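PDB 7CPX: lovastatin nonaketide synthase, polyketide synthase component from Aspergillus terreus, which builds the nonaketide precursor of lovastatin, dihydromonacolin L, from malonyl-CoA by repeated condensation, methylation and reduction, working as a homodimer with the partner enzyme lovC. Local coordinates for residues F626-C631 against H655-I660; N1930-G1935 against V2102-E2107; W2106-C2111 against S2126-W2131. The protein carries 2 engineered substitutions. One frame throughout, in Å; residues are numbered along the deposited sequence.

Contact 1 (F626-C631 against H655-I660)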
loop_
_atom_site.group_PDB
_atom_site.type_symbol
_atom_site.label_atom_id
_atom_site.label_comp_id
_atom_site.label_asym_id
_atom_site.label_seq_id
_atom_site.Cartn_x
_atom_site.Cartn_y
_atom_site.Cartn_z
ATOM N N PHE A 626 -60.115 52.262 -53.602
ATOM C CA PHE A 626 -59.415 52.158 -52.328
ATOM C C PHE A 626 -58.633 50.865 -52.183
ATOM O O PHE A 626 -57.532 50.875 -51.632
ATOM C CB PHE A 626 -60.415 52.274 -51.174
ATOM C CG PHE A 626 -61.327 53.462 -51.283
ATOM C CD1 PHE A 626 -60.833 54.698 -51.667
ATOM C CD2 PHE A 626 -62.680 53.339 -51.018
ATOM C CE1 PHE A 626 -61.670 55.791 -51.773
ATOM C CE2 PHE A 626 -63.522 54.429 -51.123
ATOM C CZ PHE A 626 -63.016 55.657 -51.501
ATOM N N SER A 627 -59.170 49.748 -52.677
ATOM C CA SER A 627 -58.474 48.474 -52.542
ATOM C C SER A 627 -57.142 48.491 -53.281
ATOM O O SER A 627 -56.132 48.003 -52.760
ATOM C CB SER A 627 -59.356 47.335 -53.055
ATOM O OG SER A 627 -59.673 47.513 -54.423
ATOM N N GLN A 628 -57.113 49.049 -54.501
ATOM C CA GLN A 628 -55.857 49.068 -55.251
ATOM C C GLN A 628 -54.825 49.955 -54.570
ATOM O O GLN A 628 -53.741 49.458 -54.210
ATOM C CB GLN A 628 -56.119 49.490 -56.698
ATOM C CG GLN A 628 -56.958 48.498 -57.485
ATOM C CD GLN A 628 -57.332 49.015 -58.858
ATOM O OE1 GLN A 628 -57.043 50.161 -59.201
ATOM N NE2 GLN A 628 -57.980 48.170 -59.653
ATOM N N PRO A 629 -55.075 51.250 -54.357
ATOM C CA PRO A 629 -54.082 52.066 -53.645
ATOM C C PRO A 629 -53.815 51.593 -52.230
ATOM O O PRO A 629 -52.700 51.781 -51.734
ATOM C CB PRO A 629 -54.693 53.473 -53.671
ATOM C CG PRO A 629 -56.138 53.266 -53.897
ATOM C CD PRO A 629 -56.263 52.035 -54.733
ATOM N N LEU A 630 -54.795 50.988 -51.555
ATOM C CA LEU A 630 -54.541 50.469 -50.213
ATOM C C LEU A 630 -53.466 49.391 -50.243
ATOM O O LEU A 630 -52.503 49.434 -49.468
ATOM C CB LEU A 630 -55.832 49.923 -49.602
ATOM C CG LEU A 630 -55.679 49.184 -48.270
ATOM C CD1 LEU A 630 -56.807 49.553 -47.322
ATOM C CD2 LEU A 630 -55.642 47.677 -48.484
ATOM N N CYS A 631 -53.612 48.414 -51.140
ATOM C CA CYS A 631 -52.607 47.363 -51.253
ATOM C C CYS A 631 -51.274 47.930 -51.720
ATOM O O CYS A 631 -50.209 47.505 -51.253
ATOM C CB CYS A 631 -53.092 46.275 -52.209
ATOM S SG CYS A 631 -51.947 44.888 -52.395
ATOM N N HIS A 655 -49.955 41.038 -59.383
ATOM C CA HIS A 655 -51.016 41.548 -60.235
ATOM C C HIS A 655 -51.605 42.806 -59.615
ATOM O O HIS A 655 -51.667 42.943 -58.390
ATOM C CB HIS A 655 -52.119 40.501 -60.446
ATOM C CG HIS A 655 -52.786 40.062 -59.179
ATOM N ND1 HIS A 655 -52.296 39.039 -58.395
ATOM C CD2 HIS A 655 -53.906 40.505 -58.561
ATOM C CE1 HIS A 655 -53.085 38.873 -57.349
ATOM N NE2 HIS A 655 -54.070 39.749 -57.426
ATOM N N SER A 656 -52.033 43.728 -60.475
ATOM C CA SER A 656 -52.660 44.985 -60.057
ATOM C C SER A 656 -51.707 45.684 -59.096
ATOM O O SER A 656 -50.580 46.012 -59.507
ATOM C CB SER A 656 -54.053 44.675 -59.508
ATOM O OG SER A 656 -54.712 45.859 -59.092
ATOM N N SER A 657 -52.086 45.922 -57.837
ATOM C CA SER A 657 -51.195 46.616 -56.914
ATOM C C SER A 657 -49.860 45.895 -56.794
ATOM O O SER A 657 -48.801 46.533 -56.745
ATOM C CB SER A 657 -51.858 46.741 -55.541
ATOM O OG SER A 657 -53.068 47.473 -55.624
ATOM N N GLY A 658 -49.888 44.564 -56.775
ATOM C CA GLY A 658 -48.679 43.779 -56.633
ATOM C C GLY A 658 -47.647 44.142 -57.677
ATOM O O GLY A 658 -46.443 43.993 -57.452
ATOM N N GLU A 659 -48.110 44.623 -58.830
ATOM C CA GLU A 659 -47.180 45.092 -59.849
ATOM C C GLU A 659 -46.671 46.489 -59.520
ATOM O O GLU A 659 -45.458 46.722 -59.476
ATOM C CB GLU A 659 -47.855 45.071 -61.223
ATOM C CG GLU A 659 -46.887 44.992 -62.397
ATOM C CD GLU A 659 -45.965 46.193 -62.487
ATOM O OE1 GLU A 659 -46.451 47.332 -62.322
ATOM O OE2 GLU A 659 -44.752 45.996 -62.711
ATOM N N ILE A 660 -47.585 47.424 -59.250
ATOM C CA ILE A 660 -47.196 48.824 -59.101
ATOM C C ILE A 660 -46.158 48.963 -57.994
ATOM O O ILE A 660 -45.073 49.522 -58.197
ATOM C CB ILE A 660 -48.431 49.699 -58.826
ATOM C CG1 ILE A 660 -49.429 49.597 -59.983
ATOM C CG2 ILE A 660 -48.013 51.146 -58.606
ATOM C CD1 ILE A 660 -50.779 50.226 -59.693
#
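Ser657 reaches from the first turn of helix 657-665 to the helix that carries Gln628 and Cys631, and its side chain is the centre of the contact. With OG beside its own backbone N and anti to the carbonyl carbon (chi1 -60°), the hydroxyl turns to helix 624-644 and donates a hydrogen bond to Gln628 O. That donor stands well off the carbonyl direction, at a C=O...OG angle of 113°, and is tilted 25° from the carbonyl plane. The acceptor is a main-chain atom at the kink of helix 624-644, where Pro629 N cannot bond back to the turn before.

One turn further along, Cys631 faces Ser657 with both its CB and its sulfur: Cys631 CB lies 3.6 Å from Ser657 CB, and Cys631 SG comes to 3.7 Å from the same carbon. The serine hydroxyl thus bonds Gln628 O, while its CB packs mainly on Cys631. Gln628 adds a second layer. Its extended chain runs past Ser656, with Gln628 CG at 3.8 Å from Ser656 OG, and its amide NE2 bonds Gln566 OE1, to which Ser656 OG makes a weak bond of its own.

Ser656 has positive phi and sits in the turn before the helix, within a Gly-His-Ser-Ser-Gly sequence consistent with the nucleophile elbow of acyltransferases, here in the malonyl-CoA:ACP transacylase domain. Helix 671-682 packs against both Gln628 and Ile660. All the touching residues are buried. Chemically, one side-chain-to-backbone hydrogen bond satisfies the Ser657 hydroxyl in this interior, while carbon and sulfur contacts with Cys631 lie beside it, linking the start of helix 657-665 to helix 624-644 next to Ser656.

Contact 2 (N1930-G1935 against V2102-E2107); sequences NLSEGG and VSEGWE
Ser1932 turns OG into the position between its backbone N and carbonyl carbon (chi1 60°), and Glu2104 sets CG beside its own N, anti to the carbonyl carbon (chi1 -54°), which leaves the hydroxyl against Glu2104 CB and CG. Ser1932 CB lies 3.4 Å from Glu2104 CG. The bend at chi2 turns CD off from the serine hydroxyl, and no hydrogen bond joins the two residues.

The main chains meet just beside them. Gly1935 and Glu2104 have their CA atoms 3.9 Å apart, a closeness that the lack of a side chain on Gly1935 allows. Gly1935 N is 2.9 Å from Glu2104 O, but the angle is too poor for a hydrogen bond. Gly1934, with positive phi, holds the N-cap position of helix 1935-1953, and its carbonyl oxygen takes a bond from Ser1937 OG.

Both segments are irregular, and Val2102 and Trp2106 rest on the side of the same helix at Met1939 and Leu1938. What forms is a loop-on-loop packing at a helix start, where Gly1935 lets the chain leading to strand 2108-2110 pass close to the first turn.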
loop_
_atom_site.group_PDB
_atom_site.type_symbol
_atom_site.label_atom_id
_atom_site.label_comp_id
_atom_site.label_asym_id
_atom_site.label_seq_id
_atom_site.Cartn_x
_atom_site.Cartn_y
_atom_site.Cartn_z
ATOM N N ASN A 1930 28.959 -54.785 18.469
ATOM C CA ASN A 1930 28.041 -54.639 17.344
ATOM C C ASN A 1930 27.400 -53.259 17.349
ATOM O O ASN A 1930 27.222 -52.643 16.293
ATOM C CB ASN A 1930 26.975 -55.732 17.392
ATOM C CG ASN A 1930 27.558 -57.121 17.216
ATOM O OD1 ASN A 1930 27.563 -57.671 16.115
ATOM N ND2 ASN A 1930 28.057 -57.695 18.305
ATOM N N LEU A 1931 27.048 -52.757 18.535
ATOM C CA LEU A 1931 26.652 -51.360 18.700
ATOM C C LEU A 1931 27.918 -50.505 18.635
ATOM O O LEU A 1931 28.401 -49.950 19.626
ATOM C CB LEU A 1931 25.897 -51.168 20.008
ATOM C CG LEU A 1931 24.668 -52.060 20.194
ATOM C CD1 LEU A 1931 24.075 -51.880 21.581
ATOM C CD2 LEU A 1931 23.624 -51.773 19.125
ATOM N N SER A 1932 28.456 -50.408 17.422
ATOM C CA SER A 1932 29.778 -49.846 17.205
ATOM C C SER A 1932 29.808 -48.369 17.595
ATOM O O SER A 1932 28.796 -47.768 17.970
ATOM C CB SER A 1932 30.189 -50.025 15.747
ATOM O OG SER A 1932 29.270 -49.379 14.883
ATOM N N GLU A 1933 30.998 -47.783 17.500
ATOM C CA GLU A 1933 31.181 -46.383 17.851
ATOM C C GLU A 1933 30.350 -45.502 16.930
ATOM O O GLU A 1933 30.543 -45.506 15.710
ATOM C CB GLU A 1933 32.660 -46.006 17.759
ATOM C CG GLU A 1933 33.551 -46.663 18.810
ATOM C CD GLU A 1933 33.808 -48.133 18.537
ATOM O OE1 GLU A 1933 33.316 -48.644 17.509
ATOM O OE2 GLU A 1933 34.505 -48.777 19.350
ATOM N N GLY A 1934 29.429 -44.749 17.512
ATOM C CA GLY A 1934 28.552 -43.886 16.725
ATOM C C GLY A 1934 27.429 -44.616 16.030
ATOM O O GLY A 1934 26.260 -44.252 16.191
ATOM N N GLY A 1935 27.752 -45.652 15.256
ATOM C CA GLY A 1935 26.707 -46.405 14.581
ATOM C C GLY A 1935 25.718 -47.015 15.554
ATOM O O GLY A 1935 24.502 -46.935 15.360
ATOM N N VAL A 2102 23.800 -49.829 7.662
ATOM C CA VAL A 2102 24.683 -48.692 7.423
ATOM C C VAL A 2102 26.021 -48.947 8.108
ATOM O O VAL A 2102 26.194 -49.917 8.850
ATOM C CB VAL A 2102 24.070 -47.368 7.927
ATOM C CG1 VAL A 2102 22.865 -46.992 7.084
ATOM C CG2 VAL A 2102 23.687 -47.482 9.396
ATOM N N SER A 2103 26.977 -48.056 7.852
ATOM C CA SER A 2103 28.295 -48.133 8.460
ATOM C C SER A 2103 28.283 -47.488 9.844
ATOM O O SER A 2103 27.293 -46.892 10.278
ATOM C CB SER A 2103 29.333 -47.455 7.566
ATOM O OG SER A 2103 29.004 -46.094 7.349
ATOM N N GLU A 2104 29.412 -47.614 10.545
ATOM C CA GLU A 2104 29.505 -47.075 11.898
ATOM C C GLU A 2104 29.437 -45.553 11.889
ATOM O O GLU A 2104 28.645 -44.951 12.624
ATOM C CB GLU A 2104 30.798 -47.546 12.566
ATOM C CG GLU A 2104 31.002 -49.057 12.568
ATOM C CD GLU A 2104 31.690 -49.565 11.315
ATOM O OE1 GLU A 2104 31.890 -48.769 10.375
ATOM O OE2 GLU A 2104 32.035 -50.766 11.271
ATOM N N GLY A 2105 30.260 -44.912 11.061
ATOM C CA GLY A 2105 30.284 -43.464 10.980
ATOM C C GLY A 2105 29.390 -42.923 9.885
ATOM O O GLY A 2105 29.852 -42.206 8.993
ATOM N N TRP A 2106 28.101 -43.262 9.942
ATOM C CA TRP A 2106 27.183 -42.847 8.886
ATOM C C TRP A 2106 27.033 -41.331 8.853
ATOM O O TRP A 2106 27.162 -40.708 7.793
ATOM C CB TRP A 2106 25.827 -43.522 9.084
ATOM C CG TRP A 2106 24.940 -43.434 7.884
ATOM C CD1 TRP A 2106 23.804 -42.692 7.756
ATOM C CD2 TRP A 2106 25.118 -44.114 6.635
ATOM N NE1 TRP A 2106 23.262 -42.867 6.507
ATOM C CE2 TRP A 2106 24.050 -43.735 5.799
ATOM C CE3 TRP A 2106 26.078 -45.004 6.143
ATOM C CZ2 TRP A 2106 23.914 -44.217 4.499
ATOM C CZ3 TRP A 2106 25.940 -45.481 4.854
ATOM C CH2 TRP A 2106 24.867 -45.087 4.046
ATOM N N GLU A 2107 26.758 -40.721 10.004
ATOM C CA GLU A 2107 26.572 -39.277 10.097
ATOM C C GLU A 2107 27.262 -38.736 11.343
ATOM O O GLU A 2107 26.696 -37.933 12.093
ATOM C CB GLU A 2107 25.084 -38.920 10.095
ATOM C CG GLU A 2107 24.770 -37.433 9.938
ATOM C CD GLU A 2107 25.288 -36.846 8.639
ATOM O OE1 GLU A 2107 26.522 -36.771 8.462
ATOM O OE2 GLU A 2107 24.456 -36.457 7.791
#

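Contact 3 (W2106-C2111 against S2126-W2131); sequences WEVMPC and STVISW
Trp2131 presents one face of its ring to Cys2111 and Ile2129. Cys2111 CB sits over that face, 4.0 Å from the centroid of the six-membered ring and 18° off its normal, a CH-pi contact. Ile2129 CG2 lies against the same face, about 4.0 Å above the plane of the Trp2131 ring, toward the five-membered ring. Placing SG between the backbone N and the carbonyl carbon (chi1 64°) brings the cysteine sulfur beside the CE3-CZ3 edge of the benzo ring, where SG lies 3.8 Å from Trp2131 CE3 in an oblique sulfur-aromatic contact. The indole NE1 is engaged elsewhere, bonded to Ser1876 OG on strand 1869-1883.

The strands that carry these residues run parallel. Val2128 N donates to Glu2107 O, Met2109 N to Val2128 O and Ser2130 N to Met2109 O, the last at 2.9 Å; a weak bond from Cys2111 N to Ser2130 O finishes the ladder. On one face of the pair, Val2108 and Val2128 lie side by side, pointing the same way, and Val2108 CG1 touches Ser2130 CB. On the other, Met2109 SD meets Thr2127 CG2 at 4.0 Å. Glu2107 CG also packs on Thr2127, whose OG1 is bonded to Asp2124 O.

Strand 2108-2110, helix 2111-2117 and strand 2128-2130 make a beta-alpha-beta unit, and its second strand pairs antiparallel with strand 1869-1883. Main-chain hydrogen bonds thus set the register, while dispersion, CH-pi and sulfur-aromatic contacts are added where the first strand meets its helix, with the indole N-H satisfied by Ser1876.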
loop_
_atom_site.group_PDB
_atom_site.type_symbol
_atom_site.label_atom_id
_atom_site.label_comp_id
_atom_site.label_asym_id
_atom_site.label_seq_id
_atom_site.Cartn_x
_atom_site.Cartn_y
_atom_site.Cartn_z
ATOM N N TRP A 2106 28.101 -43.262 9.942
ATOM C CA TRP A 2106 27.183 -42.847 8.886
ATOM C C TRP A 2106 27.033 -41.331 8.853
ATOM O O TRP A 2106 27.162 -40.708 7.793
ATOM C CB TRP A 2106 25.827 -43.522 9.084
ATOM C CG TRP A 2106 24.940 -43.434 7.884
ATOM C CD1 TRP A 2106 23.804 -42.692 7.756
ATOM C CD2 TRP A 2106 25.118 -44.114 6.635
ATOM N NE1 TRP A 2106 23.262 -42.867 6.507
ATOM C CE2 TRP A 2106 24.050 -43.735 5.799
ATOM C CE3 TRP A 2106 26.078 -45.004 6.143
ATOM C CZ2 TRP A 2106 23.914 -44.217 4.499
ATOM C CZ3 TRP A 2106 25.940 -45.481 4.854
ATOM C CH2 TRP A 2106 24.867 -45.087 4.046
ATOM N N GLU A 2107 26.758 -40.721 10.004
ATOM C CA GLU A 2107 26.572 -39.277 10.097
ATOM C C GLU A 2107 27.262 -38.736 11.343
ATOM O O GLU A 2107 26.696 -37.933 12.093
ATOM C CB GLU A 2107 25.084 -38.920 10.095
ATOM C CG GLU A 2107 24.770 -37.433 9.938
ATOM C CD GLU A 2107 25.288 -36.846 8.639
ATOM O OE1 GLU A 2107 26.522 -36.771 8.462
ATOM O OE2 GLU A 2107 24.456 -36.457 7.791
ATOM N N VAL A 2108 28.492 -39.173 11.584
ATOM C CA VAL A 2108 29.250 -38.728 12.748
ATOM C C VAL A 2108 29.829 -37.348 12.480
ATOM O O VAL A 2108 30.467 -37.115 11.446
ATOM C CB VAL A 2108 30.362 -39.735 13.089
ATOM C CG1 VAL A 2108 31.305 -39.146 14.122
ATOM C CG2 VAL A 2108 29.772 -41.039 13.593
ATOM N N MET A 2109 29.610 -36.421 13.416
ATOM C CA MET A 2109 30.257 -35.118 13.322
ATOM C C MET A 2109 30.644 -34.659 14.720
ATOM O O MET A 2109 29.912 -34.944 15.674
ATOM C CB MET A 2109 29.353 -34.074 12.661
ATOM C CG MET A 2109 28.100 -33.739 13.446
ATOM S SD MET A 2109 26.933 -32.768 12.474
ATOM C CE MET A 2109 27.966 -31.399 11.954
ATOM N N PRO A 2110 31.776 -33.973 14.884
ATOM C CA PRO A 2110 32.161 -33.518 16.224
ATOM C C PRO A 2110 31.160 -32.522 16.789
ATOM O O PRO A 2110 30.478 -31.804 16.055
ATOM C CB PRO A 2110 33.531 -32.869 16.003
ATOM C CG PRO A 2110 34.042 -33.471 14.752
ATOM C CD PRO A 2110 32.837 -33.708 13.898
ATOM N N CYS A 2111 31.079 -32.491 18.122
ATOM C CA CYS A 2111 30.168 -31.565 18.786
ATOM C C CYS A 2111 30.435 -30.130 18.358
ATOM O O CYS A 2111 29.499 -29.345 18.169
ATOM C CB CYS A 2111 30.301 -31.701 20.303
ATOM S SG CYS A 2111 31.925 -31.238 20.947
ATOM N N SER A 2126 18.999 -39.189 12.943
ATOM C CA SER A 2126 20.017 -40.203 12.694
ATOM C C SER A 2126 21.409 -39.600 12.562
ATOM O O SER A 2126 22.301 -40.217 11.972
ATOM C CB SER A 2126 19.688 -41.033 11.446
ATOM O OG SER A 2126 18.422 -41.656 11.572
ATOM N N THR A 2127 21.607 -38.397 13.092
ATOM C CA THR A 2127 22.928 -37.798 13.200
ATOM C C THR A 2127 23.484 -38.042 14.595
ATOM O O THR A 2127 22.738 -38.115 15.575
ATOM C CB THR A 2127 22.869 -36.296 12.920
ATOM O OG1 THR A 2127 22.441 -36.076 11.572
ATOM C CG2 THR A 2127 24.231 -35.658 13.134
ATOM N N VAL A 2128 24.805 -38.174 14.679
ATOM C CA VAL A 2128 25.473 -38.486 15.935
ATOM C C VAL A 2128 26.619 -37.509 16.156
ATOM O O VAL A 2128 27.500 -37.357 15.298
ATOM C CB VAL A 2128 25.979 -39.941 15.969
ATOM C CG1 VAL A 2128 26.893 -40.222 14.802
ATOM C CG2 VAL A 2128 26.695 -40.217 17.277
ATOM N N ILE A 2129 26.598 -36.855 17.312
ATOM C CA ILE A 2129 27.692 -36.013 17.770
ATOM C C ILE A 2129 28.773 -36.892 18.372
ATOM O O ILE A 2129 28.493 -37.768 19.199
ATOM C CB ILE A 2129 27.190 -34.991 18.804
ATOM C CG1 ILE A 2129 26.152 -34.058 18.189
ATOM C CG2 ILE A 2129 28.356 -34.202 19.356
ATOM C CD1 ILE A 2129 25.030 -33.727 19.140
ATOM N N SER A 2130 30.012 -36.651 17.963
ATOM C CA SER A 2130 31.182 -37.353 18.482
ATOM C C SER A 2130 31.845 -36.444 19.508
ATOM O O SER A 2130 32.532 -35.483 19.154
ATOM C CB SER A 2130 32.142 -37.712 17.353
ATOM O OG SER A 2130 33.369 -38.202 17.865
ATOM N N TRP A 2131 31.635 -36.748 20.781
ATOM C CA TRP A 2131 32.174 -35.923 21.850
ATOM C C TRP A 2131 33.670 -36.171 22.002
ATOM O O TRP A 2131 34.078 -37.325 22.175
ATOM C CB TRP A 2131 31.461 -36.221 23.158
ATOM C CG TRP A 2131 30.079 -35.668 23.215
ATOM C CD1 TRP A 2131 28.920 -36.341 22.987
ATOM C CD2 TRP A 2131 29.709 -34.319 23.513
ATOM N NE1 TRP A 2131 27.847 -35.498 23.130
ATOM C CE2 TRP A 2131 28.305 -34.248 23.453
ATOM C CE3 TRP A 2131 30.429 -33.164 23.827
ATOM C CZ2 TRP A 2131 27.607 -33.070 23.695
ATOM C CZ3 TRP A 2131 29.735 -31.995 24.068
ATOM C CH2 TRP A 2131 28.338 -31.957 24.000
#

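In the fold
Contact 1 comes first along the chain, in the malonyl-CoA:ACP transacylase domain beside the parallel sheet that includes strand 648-652. Contacts 2 and 3 follow far downstream, on the opposite side of the chain's centre; the centre of contact 1 lies about 142 Å from that of contact 2 and about 137 Å from that of contact 3. The later two are neighbours, their centres about 10 Å apart. They share Trp2106 and Glu2107, so the chain leaves the loop of contact 2 straight into the strand of contact 3. Contact 1 is thus local packing inside the transacylase domain, whereas contacts 2 and 3 together join helix 1935-1953 to the strand pair 2108-2110/2128-2130, without touching contact 1.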